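Local structure of glyoxylate reductase (Paecilomyces sp. J18, 3WNV) at residues Ile12-Val26 and Glu304-Glu316. The protein probably reduces glyoxylate to glycolate with a nicotinamide cofactor, as a fungal member of the D-isomer specific 2-hydroxyacid dehydrogenase family. Residues are numbered along the deposited sequence; the frame is centred on the assembly and turned at random.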
# COMPACT_ATOMS: atom_id res chain seq x y z
N ILE A 12 16.07 -2.65 9.75
CA ILE A 12 15.07 -3.39 10.51
C ILE A 12 14.94 -2.65 11.85
O ILE A 12 15.93 -2.43 12.56
CB ILE A 12 15.46 -4.90 10.67
CG1 ILE A 12 15.27 -5.63 9.31
CG2 ILE A 12 14.68 -5.55 11.78
CD1 ILE A 12 15.80 -7.08 9.28
N VAL A 13 13.72 -2.21 12.14
CA VAL A 13 13.47 -1.28 13.24
C VAL A 13 13.08 -2.02 14.49
O VAL A 13 13.57 -1.71 15.59
CB VAL A 13 12.34 -0.31 12.88
CG1 VAL A 13 12.12 0.69 14.03
CG2 VAL A 13 12.61 0.41 11.55
N HIS A 14 12.19 -3.00 14.36
CA HIS A 14 11.57 -3.59 15.54
C HIS A 14 12.01 -5.00 15.84
O HIS A 14 11.80 -5.48 16.95
CB HIS A 14 10.05 -3.60 15.41
CG HIS A 14 9.47 -2.27 15.09
ND1 HIS A 14 9.34 -1.27 16.03
CD2 HIS A 14 8.99 -1.76 13.93
CE1 HIS A 14 8.80 -0.20 15.46
NE2 HIS A 14 8.60 -0.47 14.18
N ALA A 15 12.60 -5.68 14.85
CA ALA A 15 12.82 -7.11 14.96
C ALA A 15 14.28 -7.47 14.77
O ALA A 15 14.60 -8.54 14.23
CB ALA A 15 11.96 -7.84 13.99
N ARG A 16 15.17 -6.59 15.24
CA ARG A 16 16.60 -6.80 15.11
C ARG A 16 17.01 -8.14 15.74
O ARG A 16 17.86 -8.83 15.21
CB ARG A 16 17.40 -5.65 15.74
CG ARG A 16 17.49 -4.39 14.89
CD ARG A 16 18.29 -4.57 13.56
NE ARG A 16 19.61 -5.21 13.69
CZ ARG A 16 20.55 -5.21 12.73
NH1 ARG A 16 20.35 -4.59 11.58
NH2 ARG A 16 21.69 -5.82 12.93
N ALA A 17 16.41 -8.49 16.89
CA ALA A 17 16.74 -9.76 17.56
C ALA A 17 16.49 -10.97 16.68
O ALA A 17 17.30 -11.90 16.66
CB ALA A 17 15.97 -9.89 18.84
N GLU A 18 15.38 -10.94 15.96
CA GLU A 18 14.97 -12.04 15.09
C GLU A 18 15.89 -12.13 13.88
O GLU A 18 16.16 -13.22 13.39
CB GLU A 18 13.50 -11.87 14.67
CG GLU A 18 12.47 -12.22 15.80
CD GLU A 18 12.29 -11.13 16.87
OE1 GLU A 18 12.83 -10.01 16.73
OE2 GLU A 18 11.58 -11.40 17.86
N TRP A 19 16.35 -10.98 13.37
CA TRP A 19 17.33 -10.97 12.30
C TRP A 19 18.64 -11.57 12.81
O TRP A 19 19.16 -12.50 12.20
CB TRP A 19 17.55 -9.54 11.74
CG TRP A 19 18.80 -9.38 10.87
CD1 TRP A 19 19.98 -8.80 11.24
CD2 TRP A 19 18.97 -9.78 9.50
NE1 TRP A 19 20.86 -8.83 10.21
CE2 TRP A 19 20.28 -9.43 9.13
CE3 TRP A 19 18.15 -10.43 8.57
CZ2 TRP A 19 20.80 -9.67 7.84
CZ3 TRP A 19 18.66 -10.68 7.30
CH2 TRP A 19 19.97 -10.30 6.94
N GLU A 20 19.17 -11.07 13.93
CA GLU A 20 20.44 -11.58 14.44
C GLU A 20 20.38 -13.08 14.70
O GLU A 20 21.37 -13.79 14.53
CB GLU A 20 20.83 -10.86 15.72
CG GLU A 20 20.96 -9.35 15.53
CD GLU A 20 22.22 -8.93 14.78
OE1 GLU A 20 23.02 -9.79 14.34
OE2 GLU A 20 22.41 -7.69 14.66
N ALA A 21 19.22 -13.56 15.12
CA ALA A 21 19.05 -14.98 15.38
C ALA A 21 19.33 -15.87 14.16
O ALA A 21 19.72 -17.01 14.31
CB ALA A 21 17.67 -15.23 15.93
N LEU A 22 19.13 -15.35 12.96
CA LEU A 22 19.40 -16.14 11.74
C LEU A 22 20.86 -16.45 11.52
O LEU A 22 21.21 -17.21 10.61
CB LEU A 22 18.85 -15.43 10.49
CG LEU A 22 17.34 -15.16 10.46
CD1 LEU A 22 17.02 -14.19 9.33
CD2 LEU A 22 16.56 -16.46 10.28
N SER A 23 21.73 -15.86 12.33
CA SER A 23 23.17 -16.11 12.18
C SER A 23 23.55 -17.54 12.49
O SER A 23 24.63 -17.99 12.12
CB SER A 23 23.98 -15.13 13.01
OG SER A 23 23.96 -15.50 14.37
N SER A 24 22.67 -18.27 13.18
CA SER A 24 22.92 -19.69 13.40
C SER A 24 22.79 -20.49 12.10
O SER A 24 23.31 -21.59 12.00
CB SER A 24 21.97 -20.25 14.45
OG SER A 24 20.67 -20.35 13.92
N LEU A 25 22.09 -19.92 11.12
CA LEU A 25 21.87 -20.58 9.84
C LEU A 25 22.74 -20.04 8.72
O LEU A 25 23.16 -20.79 7.85
CB LEU A 25 20.41 -20.43 9.39
CG LEU A 25 19.34 -20.82 10.41
CD1 LEU A 25 17.92 -20.49 9.92
CD2 LEU A 25 19.44 -22.29 10.74
N VAL A 26 22.96 -18.72 8.68
CA VAL A 26 23.65 -18.13 7.52
C VAL A 26 24.52 -16.96 7.98
O VAL A 26 24.34 -16.44 9.07
CB VAL A 26 22.62 -17.54 6.50
CG1 VAL A 26 21.90 -18.65 5.73
CG2 VAL A 26 21.61 -16.61 7.20
N GLU A 304 7.62 -6.80 9.86
CA GLU A 304 8.99 -7.34 9.98
C GLU A 304 9.08 -8.82 10.35
O GLU A 304 9.90 -9.54 9.75
CB GLU A 304 9.83 -6.47 10.91
CG GLU A 304 10.10 -5.12 10.33
CD GLU A 304 10.99 -4.24 11.17
OE1 GLU A 304 11.18 -4.49 12.38
OE2 GLU A 304 11.47 -3.22 10.62
N LEU A 305 8.32 -9.25 11.35
CA LEU A 305 8.37 -10.64 11.80
C LEU A 305 7.92 -11.60 10.70
O LEU A 305 8.49 -12.70 10.56
CB LEU A 305 7.55 -10.85 13.08
CG LEU A 305 8.11 -10.18 14.33
CD1 LEU A 305 7.15 -10.37 15.51
CD2 LEU A 305 9.47 -10.73 14.68
N LEU A 306 6.91 -11.19 9.93
CA LEU A 306 6.44 -11.99 8.80
C LEU A 306 7.51 -12.15 7.73
O LEU A 306 7.71 -13.24 7.21
CB LEU A 306 5.15 -11.39 8.19
CG LEU A 306 4.50 -12.18 7.03
CD1 LEU A 306 4.23 -13.65 7.39
CD2 LEU A 306 3.24 -11.45 6.66
N VAL A 307 8.23 -11.08 7.42
CA VAL A 307 9.33 -11.19 6.47
C VAL A 307 10.42 -12.12 6.99
O VAL A 307 10.97 -12.95 6.24
CB VAL A 307 9.94 -9.79 6.16
CG1 VAL A 307 10.98 -9.90 5.03
CG2 VAL A 307 8.83 -8.83 5.75
N LEU A 308 10.73 -12.02 8.29
CA LEU A 308 11.84 -12.78 8.84
C LEU A 308 11.44 -14.25 8.94
O LEU A 308 12.28 -15.12 8.80
CB LEU A 308 12.31 -12.19 10.17
CG LEU A 308 13.03 -10.84 9.98
CD1 LEU A 308 13.14 -10.07 11.30
CD2 LEU A 308 14.42 -11.02 9.36
N ASN A 309 10.15 -14.51 9.16
CA ASN A 309 9.66 -15.89 9.17
C ASN A 309 9.68 -16.52 7.78
O ASN A 309 9.97 -17.71 7.65
CB ASN A 309 8.27 -15.97 9.83
CG ASN A 309 8.35 -15.89 11.34
OD1 ASN A 309 9.31 -16.36 11.92
ND2 ASN A 309 7.36 -15.27 11.97
N ASN A 310 9.33 -15.73 6.76
CA ASN A 310 9.54 -16.16 5.38
C ASN A 310 11.00 -16.49 5.11
O ASN A 310 11.29 -17.53 4.55
CB ASN A 310 9.08 -15.08 4.40
CG ASN A 310 7.63 -15.20 4.05
OD1 ASN A 310 7.25 -16.06 3.24
ND2 ASN A 310 6.79 -14.34 4.65
N LEU A 311 11.91 -15.60 5.49
CA LEU A 311 13.34 -15.88 5.34
C LEU A 311 13.80 -17.17 6.00
O LEU A 311 14.54 -17.96 5.43
CB LEU A 311 14.15 -14.72 5.92
CG LEU A 311 14.22 -13.53 5.01
CD1 LEU A 311 14.64 -12.27 5.77
CD2 LEU A 311 15.16 -13.86 3.88
N ARG A 312 13.39 -17.37 7.23
CA ARG A 312 13.80 -18.54 7.98
C ARG A 312 13.25 -19.81 7.31
O ARG A 312 13.97 -20.81 7.17
CB ARG A 312 13.33 -18.43 9.43
CG ARG A 312 13.66 -19.67 10.24
CD ARG A 312 13.19 -19.51 11.68
NE ARG A 312 14.02 -18.56 12.43
CZ ARG A 312 15.18 -18.90 13.00
NH1 ARG A 312 15.63 -20.14 12.88
NH2 ARG A 312 15.89 -18.01 13.68
N SER A 313 12.01 -19.74 6.85
CA SER A 313 11.41 -20.88 6.15
C SER A 313 12.17 -21.16 4.86
O SER A 313 12.42 -22.32 4.51
CB SER A 313 9.95 -20.56 5.82
OG SER A 313 9.30 -21.70 5.26
N ALA A 314 12.55 -20.11 4.15
CA ALA A 314 13.26 -20.26 2.88
C ALA A 314 14.60 -20.97 3.09
O ALA A 314 14.93 -21.95 2.42
CB ALA A 314 13.47 -18.93 2.24
N ILE A 315 15.36 -20.46 4.05
CA ILE A 315 16.65 -21.04 4.42
C ILE A 315 16.53 -22.47 4.95
O ILE A 315 17.27 -23.34 4.53
CB ILE A 315 17.37 -20.12 5.45
CG1 ILE A 315 17.68 -18.77 4.81
CG2 ILE A 315 18.68 -20.79 5.95
CD1 ILE A 315 17.98 -17.69 5.82
N GLU A 316 15.61 -22.72 5.88
CA GLU A 316 15.55 -24.03 6.54
C GLU A 316 14.88 -25.10 5.67
O GLU A 316 15.34 -26.24 5.63
CB GLU A 316 14.81 -23.94 7.89
CG GLU A 316 15.56 -23.19 9.00
CD GLU A 316 14.73 -23.01 10.27
OE1 GLU A 316 13.49 -23.26 10.26
OE2 GLU A 316 15.31 -22.60 11.30
O HOH W 1 14.66 -15.47 13.64
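L22 CD2 lies over one face of the R312 guanidinium, 3.6 Å above its plane and offset toward the rim, while A21 CB, E316 OE2 and a water meet its edge. R312 CG is anti to the backbone N (chi1 177°), and a bend at chi3 brings the guanidinium against L22 and A21. R312 NH1 forms a salt bridge with E316 OE2 (2.9 Å), reaching it from above the carboxylate plane, and NH2 gives to the water, which donates to E18 O. L308 CD2 sits at the edge of the W19 ring, near its plane, 3.9 Å from W19 CE3, and also meets L22 CD1. L308 CD1 packs on A15 CB at 3.7 Å. Helices 16-21 and 304-316 run nearly parallel, 9° apart, W19 resting on strand 5-9 and L311 on strands 51-57 and 81-85 of a parallel sheet whose order 2-1-3-4-5 is consistent with the flavodoxin-like substrate-binding domain of this family; helix 297-317 thus packs back on the N-terminal strands. At the loop before helix 16-21 the buried E304 carboxylate grips two backbone amides: V13 N reaches OE2 almost straight (2.9 Å, 177°), and H14 N meets the syn lone pair of OE1 at 2.7 Å. With an alanine here, both amides would probably lose their acceptors and the loop be free to shift. H14 NE2 is hydrogen-bonded to Q300 OE1. Farther along, I315 CG2 touches L25 CB and V26 CG1, both at 3.9 Å.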